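PDB 6TQD: intimin from Escherichia coli O127:H6 str. E2348/69, which mediates adhesion of the bacterium, with extracellular juncture domains that adopt an extended conformation and so restrain the reach of its passenger. Local coordinates for residues A[80-85]-A[89-94]; A[113-118]-A[148-153]; A[117-122]-A[126-131]. All coordinates share one frame; numbering follows the deposited sequence.

Contact 1 (A[80-85]-A[89-94]); sequences TARAYD and NSSNNV
Asp85 and Asn89 clasp the turn end of a beta hairpin. The side-chain ND2 of Asn89 meets the syn lone pair of Asp85 OD2 at 3.0 Å, the carboxylate and amide planes standing 74° apart, while Asn89 N reaches Asp85 OD1 at 2.9 Å from above the carboxylate plane. Further along, the buried part is tight. Ala81, Ser91 and Val94 pack on Leu8 of strand 6-9, and Ala83, like Ala81, touches Ile37 of strand 34-40. Here the register slips by one residue, from Ala81 opposite Val94 to Tyr84 opposite Ser90, a beta bulge that sets Ser91 and Asn92 against Ala83. With OG set between its backbone N and carbonyl carbon (chi1 68°), Ser91 repairs the ladder: OG accepts from Ala83 N at 2.9 Å and donates to Asn92 O at 2.7 Å. The other face is looser and more exposed. Ser90 CB sits 3.8 Å from the centroid of the Tyr84 ring, a CH-pi contact, and Arg82 bends back, Asn93 CB over one face of its guanidinium, whose NH1 makes a weak bond to Ser91 O. Since Asn87 N also donates to Asp85 OD1, three N-H groups converge on this buried carboxylate, probably favouring its ionised form.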
loop_
_atom_site.group_PDB
_atom_site.type_symbol
_atom_site.label_atom_id
_atom_site.label_comp_id
_atom_site.label_asym_id
_atom_site.label_seq_id
_atom_site.Cartn_x
_atom_site.Cartn_y
_atom_site.Cartn_z
ATOM N N THR A 80 -5.462 -9.510 -16.362
ATOM C CA THR A 80 -4.895 -10.550 -17.196
ATOM C C THR A 80 -4.668 -10.040 -18.616
ATOM O O THR A 80 -5.437 -9.230 -19.134
ATOM C CB THR A 80 -5.759 -11.825 -17.246
ATOM O OG1 THR A 80 -7.114 -11.482 -17.542
ATOM C CG2 THR A 80 -5.686 -12.566 -15.919
ATOM N N ALA A 81 -3.624 -10.559 -19.247
ATOM C CA ALA A 81 -3.291 -10.228 -20.618
ATOM C C ALA A 81 -3.090 -11.500 -21.412
ATOM O O ALA A 81 -2.470 -12.446 -20.936
ATOM C CB ALA A 81 -1.986 -9.441 -20.694
ATOM N N ARG A 82 -3.563 -11.493 -22.649
ATOM C CA ARG A 82 -3.391 -12.593 -23.576
ATOM C C ARG A 82 -2.841 -12.021 -24.871
ATOM O O ARG A 82 -3.405 -11.072 -25.424
ATOM C CB ARG A 82 -4.727 -13.296 -23.820
ATOM C CG ARG A 82 -4.626 -14.574 -24.645
ATOM C CD ARG A 82 -6.002 -15.154 -24.957
ATOM N NE ARG A 82 -6.735 -15.701 -23.808
ATOM C CZ ARG A 82 -6.556 -16.921 -23.301
ATOM N NH1 ARG A 82 -5.622 -17.721 -23.800
ATOM N NH2 ARG A 82 -7.316 -17.351 -22.310
ATOM N N ALA A 83 -1.757 -12.603 -25.366
ATOM C CA ALA A 83 -1.196 -12.198 -26.649
ATOM C C ALA A 83 -1.784 -13.046 -27.766
ATOM O O ALA A 83 -2.079 -14.229 -27.577
ATOM C CB ALA A 83 0.320 -12.345 -26.636
ATOM N N TYR A 84 -1.968 -12.426 -28.941
ATOM C CA TYR A 84 -2.375 -13.134 -30.141
ATOM C C TYR A 84 -1.347 -12.884 -31.240
ATOM O O TYR A 84 -0.843 -11.755 -31.390
ATOM C CB TYR A 84 -3.721 -12.654 -30.683
ATOM C CG TYR A 84 -4.915 -13.109 -29.887
ATOM C CD1 TYR A 84 -5.264 -12.467 -28.723
ATOM C CD2 TYR A 84 -5.705 -14.172 -30.311
ATOM C CE1 TYR A 84 -6.356 -12.863 -27.990
ATOM C CE2 TYR A 84 -6.810 -14.577 -29.581
ATOM C CZ TYR A 84 -7.128 -13.907 -28.418
ATOM O OH TYR A 84 -8.225 -14.274 -27.652
ATOM N N ASP A 85 -1.090 -13.913 -32.042
ATOM C CA ASP A 85 -0.207 -13.775 -33.198
ATOM C C ASP A 85 -1.025 -13.509 -34.460
ATOM O O ASP A 85 -2.256 -13.483 -34.450
ATOM C CB ASP A 85 0.740 -14.968 -33.328
ATOM C CG ASP A 85 0.056 -16.262 -33.743
ATOM O OD1 ASP A 85 -1.083 -16.223 -34.244
ATOM O OD2 ASP A 85 0.690 -17.329 -33.577
ATOM N N ASN A 89 -3.476 -17.553 -33.195
ATOM C CA ASN A 89 -3.142 -18.288 -31.983
ATOM C C ASN A 89 -2.999 -17.299 -30.839
ATOM O O ASN A 89 -2.698 -16.125 -31.040
ATOM C CB ASN A 89 -1.793 -18.990 -32.117
ATOM C CG ASN A 89 -1.785 -20.030 -33.212
ATOM O OD1 ASN A 89 -2.585 -20.983 -33.225
ATOM N ND2 ASN A 89 -0.870 -19.855 -34.150
ATOM N N SER A 90 -3.227 -17.784 -29.627
ATOM C CA SER A 90 -3.028 -16.959 -28.450
ATOM C C SER A 90 -2.037 -17.615 -27.500
ATOM O O SER A 90 -1.678 -18.790 -27.632
ATOM C CB SER A 90 -4.353 -16.642 -27.770
ATOM O OG SER A 90 -4.977 -17.804 -27.301
ATOM N N SER A 91 -1.566 -16.810 -26.549
ATOM C CA SER A 91 -0.724 -17.250 -25.452
ATOM C C SER A 91 -1.587 -17.692 -24.273
ATOM O O SER A 91 -2.813 -17.697 -24.330
ATOM C CB SER A 91 0.172 -16.098 -24.997
ATOM O OG SER A 91 -0.607 -15.071 -24.391
ATOM N N ASN A 92 -0.931 -18.043 -23.168
ATOM C CA ASN A 92 -1.652 -18.134 -21.910
ATOM C C ASN A 92 -2.244 -16.765 -21.569
ATOM O O ASN A 92 -1.781 -15.716 -22.035
ATOM C CB ASN A 92 -0.678 -18.494 -20.787
ATOM C CG ASN A 92 -0.151 -19.908 -20.874
ATOM O OD1 ASN A 92 -0.837 -20.816 -21.334
ATOM N ND2 ASN A 92 1.082 -20.105 -20.419
ATOM N N ASN A 93 -3.279 -16.777 -20.721
ATOM C CA ASN A 93 -3.834 -15.555 -20.142
ATOM C C ASN A 93 -3.039 -15.310 -18.865
ATOM O O ASN A 93 -3.161 -16.067 -17.900
ATOM C CB ASN A 93 -5.327 -15.745 -19.882
ATOM C CG ASN A 93 -6.092 -14.437 -19.863
ATOM O OD1 ASN A 93 -5.601 -13.392 -20.318
ATOM N ND2 ASN A 93 -7.329 -14.500 -19.387
ATOM N N VAL A 94 -2.214 -14.275 -18.869
ATOM C CA VAL A 94 -1.169 -14.106 -17.868
ATOM C C VAL A 94 -1.571 -13.044 -16.860
ATOM O O VAL A 94 -2.001 -11.940 -17.225
ATOM C CB VAL A 94 0.169 -13.744 -18.548
ATOM C CG1 VAL A 94 1.273 -13.601 -17.536
ATOM C CG2 VAL A 94 0.538 -14.804 -19.582
#

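Contact 2 (A[113-118]-A[148-153]); sequences TDFTAD and VSFNIV
Phe115 and Phe150 carry this contact almost alone, contributing 37 and 34 Å² of the 72 Å² buried between the two segments. The CA atoms of Phe115 and Phe150 are 10.3 Å apart, so the strands meet through their rings and no hydrogen bond joins them. The CB of Phe115 already points toward strand 147-154, and with CG anti to the backbone N (chi1 -170°) the ring continues across the gap. Phe150 starts less directly: its CB does not aim at the other strand, but with CG beside the backbone N and anti to the carbonyl carbon, the ring end comes nearer to Phe115. The two rings touch through two carbons each, Phe115 CE1 3.7 Å from Phe150 CE2 and Phe115 CZ 3.7 Å from Phe150 CD2. This is the core of an Ig-like beta sandwich: strand 111-117 belongs to one sheet and strand 147-154 to the facing one, and each phenylalanine fills the space between them. The planes are only 17° from parallel, yet the rings have slid so far apart, 5.7 Å between centroids, that they barely overlap. Each ring leans on further neighbours. Phe115 touches Ala134 of its own sheet, Val186 and Ala188 of the opposite one, and meets the ring of Tyr132, whereas Phe150 packs on Val174 across the sandwich and has the carbonyl oxygen of Val148 above the rim of one face.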
loop_
_atom_site.group_PDB
_atom_site.type_symbol
_atom_site.label_atom_id
_atom_site.label_comp_id
_atom_site.label_asym_id
_atom_site.label_seq_id
_atom_site.Cartn_x
_atom_site.Cartn_y
_atom_site.Cartn_z
ATOM N N THR A 113 2.123 1.985 7.561
ATOM C CA THR A 113 1.040 2.422 6.686
ATOM C C THR A 113 -0.169 2.957 7.438
ATOM O O THR A 113 -0.963 3.699 6.854
ATOM C CB THR A 113 0.573 1.272 5.783
ATOM O OG1 THR A 113 0.159 0.163 6.593
ATOM C CG2 THR A 113 1.687 0.822 4.859
ATOM N N ASP A 114 -0.339 2.575 8.696
ATOM C CA ASP A 114 -1.495 2.973 9.484
ATOM C C ASP A 114 -1.034 3.089 10.929
ATOM O O ASP A 114 -0.213 2.288 11.388
ATOM C CB ASP A 114 -2.606 1.925 9.403
ATOM C CG ASP A 114 -3.080 1.686 7.986
ATOM O OD1 ASP A 114 -3.946 2.445 7.506
ATOM O OD2 ASP A 114 -2.581 0.731 7.354
ATOM N N PHE A 115 -1.566 4.079 11.646
ATOM C CA PHE A 115 -1.251 4.242 13.065
ATOM C C PHE A 115 -2.506 4.833 13.706
ATOM O O PHE A 115 -2.799 6.019 13.522
ATOM C CB PHE A 115 -0.037 5.137 13.268
ATOM C CG PHE A 115 0.486 5.151 14.679
ATOM C CD1 PHE A 115 0.611 3.969 15.395
ATOM C CD2 PHE A 115 0.887 6.335 15.275
ATOM C CE1 PHE A 115 1.107 3.974 16.685
ATOM C CE2 PHE A 115 1.378 6.345 16.567
ATOM C CZ PHE A 115 1.491 5.159 17.271
ATOM N N THR A 116 -3.239 3.994 14.433
ATOM C CA THR A 116 -4.561 4.345 14.924
ATOM C C THR A 116 -4.669 4.027 16.407
ATOM O O THR A 116 -3.966 3.160 16.935
ATOM C CB THR A 116 -5.654 3.565 14.177
ATOM O OG1 THR A 116 -5.438 2.156 14.325
ATOM C CG2 THR A 116 -5.630 3.908 12.696
ATOM N N ALA A 117 -5.566 4.738 17.067
ATOM C CA ALA A 117 -5.846 4.550 18.484
ATOM C C ALA A 117 -7.210 3.897 18.678
ATOM O O ALA A 117 -8.118 4.055 17.854
ATOM C CB ALA A 117 -5.809 5.892 19.211
ATOM N N ASP A 118 -7.350 3.164 19.779
ATOM C CA ASP A 118 -8.613 2.508 20.074
ATOM C C ASP A 118 -9.665 3.461 20.622
ATOM O O ASP A 118 -10.842 3.090 20.682
ATOM C CB ASP A 118 -8.420 1.331 21.042
ATOM C CG ASP A 118 -8.039 1.767 22.443
ATOM O OD1 ASP A 118 -7.486 2.872 22.603
ATOM O OD2 ASP A 118 -8.323 0.995 23.394
ATOM N N VAL A 148 9.389 -0.733 15.498
ATOM C CA VAL A 148 8.644 0.504 15.288
ATOM C C VAL A 148 8.953 1.433 16.446
ATOM O O VAL A 148 8.841 1.032 17.605
ATOM C CB VAL A 148 7.134 0.239 15.208
ATOM C CG1 VAL A 148 6.393 1.523 15.013
ATOM C CG2 VAL A 148 6.815 -0.738 14.073
ATOM N N SER A 149 9.318 2.675 16.136
ATOM C CA SER A 149 9.653 3.683 17.131
ATOM C C SER A 149 8.459 4.598 17.346
ATOM O O SER A 149 7.859 5.072 16.376
ATOM C CB SER A 149 10.844 4.520 16.657
ATOM O OG SER A 149 12.030 3.750 16.650
ATOM N N PHE A 150 8.127 4.853 18.616
ATOM C CA PHE A 150 6.988 5.676 18.992
ATOM C C PHE A 150 7.455 6.947 19.692
ATOM O O PHE A 150 8.385 6.915 20.505
ATOM C CB PHE A 150 6.034 4.936 19.937
ATOM C CG PHE A 150 5.544 3.626 19.390
ATOM C CD1 PHE A 150 5.922 2.435 19.990
ATOM C CD2 PHE A 150 4.691 3.582 18.302
ATOM C CE1 PHE A 150 5.468 1.236 19.502
ATOM C CE2 PHE A 150 4.243 2.380 17.801
ATOM C CZ PHE A 150 4.630 1.199 18.413
ATOM N N ASN A 151 6.806 8.065 19.381
ATOM C CA ASN A 151 7.198 9.349 19.944
ATOM C C ASN A 151 5.990 10.265 20.056
ATOM O O ASN A 151 5.111 10.255 19.195
ATOM C CB ASN A 151 8.267 10.021 19.070
ATOM C CG ASN A 151 9.596 9.300 19.120
ATOM O OD1 ASN A 151 9.934 8.531 18.216
ATOM N ND2 ASN A 151 10.355 9.532 20.183
ATOM N N ILE A 152 5.955 11.062 21.123
ATOM C CA ILE A 152 4.914 12.067 21.307
ATOM C C ILE A 152 5.350 13.324 20.555
ATOM O O ILE A 152 6.374 13.932 20.885
ATOM C CB ILE A 152 4.644 12.350 22.794
ATOM C CG1 ILE A 152 4.062 11.100 23.446
ATOM C CG2 ILE A 152 3.670 13.522 22.925
ATOM C CD1 ILE A 152 3.942 11.161 24.956
ATOM N N VAL A 153 4.584 13.697 19.529
ATOM C CA VAL A 153 4.912 14.852 18.704
ATOM C C VAL A 153 4.509 16.147 19.390
ATOM O O VAL A 153 5.229 17.155 19.322
ATOM C CB VAL A 153 4.232 14.714 17.327
ATOM C CG1 VAL A 153 4.500 15.942 16.479
ATOM C CG2 VAL A 153 4.687 13.446 16.631
#

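Contact 3 (A[117-122]-A[126-131]); sequences ADKTSA and GTEAIT
Lys119 and Glu128 reach toward each other from either segment, both chains extended beyond CG, and meet obliquely at their charged ends. Lys119 NZ forms a salt bridge with Glu128 OE1 at 2.9 Å, the oxygen offering its anti lone pair, and also donates to Ala129 O at 2.9 Å. The second carboxylate oxygen, OE2, takes the backbone N of Lys123, so both carboxylate oxygens of Glu128 are held. Through residues 118-120 the chain makes the strand switch familiar from Ig folds: strand 111-117 pairs antiparallel with 130-138, then the chain crosses over so that 121-123 runs parallel to 197-205 in the facing sheet, much like A and A' strands. Asp118 sits at the crossing. Its CG, held between the backbone N and the carbonyl carbon (chi1 69°), lets Asp118 OD1 accept from Thr131 N at 2.9 Å, the N lying 54° out of the carboxylate plane, while Asp118 N donates to Thr131 O. A water links Asp118 OD2, Ala129 O and Thr131 OG1. Alongside the polar groups, the branches of Ile130 part: CG2 touches Ala117 CB at 3.5 Å, CG1 touches Ala122 CB at 3.7 Å, and Val202 and Phe204 of strand 197-205 also touch this side chain.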
loop_
_atom_site.group_PDB
_atom_site.type_symbol
_atom_site.label_atom_id
_atom_site.label_comp_id
_atom_site.label_asym_id
_atom_site.label_seq_id
_atom_site.Cartn_x
_atom_site.Cartn_y
_atom_site.Cartn_z
ATOM N N ALA A 117 -5.566 4.738 17.067
ATOM C CA ALA A 117 -5.846 4.550 18.484
ATOM C C ALA A 117 -7.210 3.897 18.678
ATOM O O ALA A 117 -8.118 4.055 17.854
ATOM C CB ALA A 117 -5.809 5.892 19.211
ATOM N N ASP A 118 -7.350 3.164 19.779
ATOM C CA ASP A 118 -8.613 2.508 20.074
ATOM C C ASP A 118 -9.665 3.461 20.622
ATOM O O ASP A 118 -10.842 3.090 20.682
ATOM C CB ASP A 118 -8.420 1.331 21.042
ATOM C CG ASP A 118 -8.039 1.767 22.443
ATOM O OD1 ASP A 118 -7.486 2.872 22.603
ATOM O OD2 ASP A 118 -8.323 0.995 23.394
ATOM N N LYS A 119 -9.283 4.677 21.007
ATOM C CA LYS A 119 -10.221 5.649 21.549
ATOM C C LYS A 119 -9.845 7.030 21.043
ATOM O O LYS A 119 -8.675 7.304 20.772
ATOM C CB LYS A 119 -10.164 5.701 23.082
ATOM C CG LYS A 119 -10.313 4.371 23.765
ATOM C CD LYS A 119 -9.905 4.473 25.221
ATOM C CE LYS A 119 -9.984 3.122 25.895
ATOM N NZ LYS A 119 -9.566 3.198 27.312
ATOM N N THR A 120 -10.844 7.906 20.938
ATOM C CA THR A 120 -10.598 9.289 20.549
ATOM C C THR A 120 -10.414 10.197 21.753
ATOM O O THR A 120 -9.935 11.328 21.601
ATOM C CB THR A 120 -11.759 9.818 19.700
ATOM O OG1 THR A 120 -12.971 9.783 20.460
ATOM C CG2 THR A 120 -11.918 8.984 18.434
ATOM N N SER A 121 -10.793 9.732 22.935
ATOM C CA SER A 121 -10.689 10.530 24.147
ATOM C C SER A 121 -10.521 9.591 25.333
ATOM O O SER A 121 -10.861 8.403 25.268
ATOM C CB SER A 121 -11.901 11.453 24.322
ATOM O OG SER A 121 -13.089 10.713 24.535
ATOM N N ALA A 122 -9.961 10.135 26.408
ATOM C CA ALA A 122 -9.757 9.377 27.634
ATOM C C ALA A 122 -9.698 10.357 28.797
ATOM O O ALA A 122 -9.456 11.551 28.612
ATOM C CB ALA A 122 -8.477 8.538 27.569
ATOM N N GLY A 126 -4.169 10.188 34.389
ATOM C CA GLY A 126 -2.928 9.445 34.389
ATOM C C GLY A 126 -3.095 7.947 34.465
ATOM O O GLY A 126 -2.119 7.240 34.735
ATOM N N THR A 127 -4.306 7.443 34.242
ATOM C CA THR A 127 -4.594 6.029 34.452
ATOM C C THR A 127 -5.254 5.412 33.222
ATOM O O THR A 127 -4.852 4.325 32.784
ATOM C CB THR A 127 -5.474 5.837 35.694
ATOM O OG1 THR A 127 -4.892 6.542 36.803
ATOM C CG2 THR A 127 -5.570 4.377 36.056
ATOM N N GLU A 128 -6.263 6.071 32.657
ATOM C CA GLU A 128 -6.923 5.497 31.492
ATOM C C GLU A 128 -5.964 5.480 30.305
ATOM O O GLU A 128 -5.316 6.482 30.008
ATOM C CB GLU A 128 -8.190 6.246 31.101
ATOM C CG GLU A 128 -8.895 5.502 29.956
ATOM C CD GLU A 128 -10.249 6.053 29.564
ATOM O OE1 GLU A 128 -10.917 5.390 28.736
ATOM O OE2 GLU A 128 -10.645 7.131 30.053
ATOM N N ALA A 129 -5.879 4.333 29.643
ATOM C CA ALA A 129 -4.938 4.132 28.554
ATOM C C ALA A 129 -5.643 4.240 27.214
ATOM O O ALA A 129 -6.745 3.714 27.026
ATOM C CB ALA A 129 -4.290 2.752 28.668
ATOM N N ILE A 130 -4.989 4.931 26.282
ATOM C CA ILE A 130 -5.317 4.877 24.858
ATOM C C ILE A 130 -4.274 3.988 24.200
ATOM O O ILE A 130 -3.069 4.239 24.321
ATOM C CB ILE A 130 -5.323 6.280 24.239
ATOM C CG1 ILE A 130 -6.401 7.151 24.902
ATOM C CG2 ILE A 130 -5.534 6.192 22.731
ATOM C CD1 ILE A 130 -6.447 8.575 24.381
ATOM N N THR A 131 -4.723 2.943 23.508
ATOM C CA THR A 131 -3.816 1.969 22.912
ATOM C C THR A 131 -3.717 2.221 21.417
ATOM O O THR A 131 -4.737 2.278 20.718
ATOM C CB THR A 131 -4.279 0.540 23.173
ATOM O OG1 THR A 131 -4.354 0.332 24.593
ATOM C CG2 THR A 131 -3.312 -0.453 22.567
HETATM O O HOH W 1 -6.720 1.240 25.712
HETATM O O HOH W 2 -12.571 6.208 27.122
#

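Contact 1 comes first along the chain, in the hairpin of strands 76-85 and 90-101, which belongs to a mixed sheet with strands 14-17 and 34-40. Contacts 2 and 3 follow within the Ig-like domain, on the other side of the chain's centre; the centre of contact 1 lies about 46 Å from that of contact 2 and 55 Å from that of contact 3. The latter two are neighbours, with centres about 13 Å apart, sharing Ala117 and Asp118: strand 111-117 enters contact 2, and its end opens contact 3. Thus one pair links the two sheets of a sandwich, while contact 1 belongs to a separate sheet system, consistent with an extended arrangement of domains.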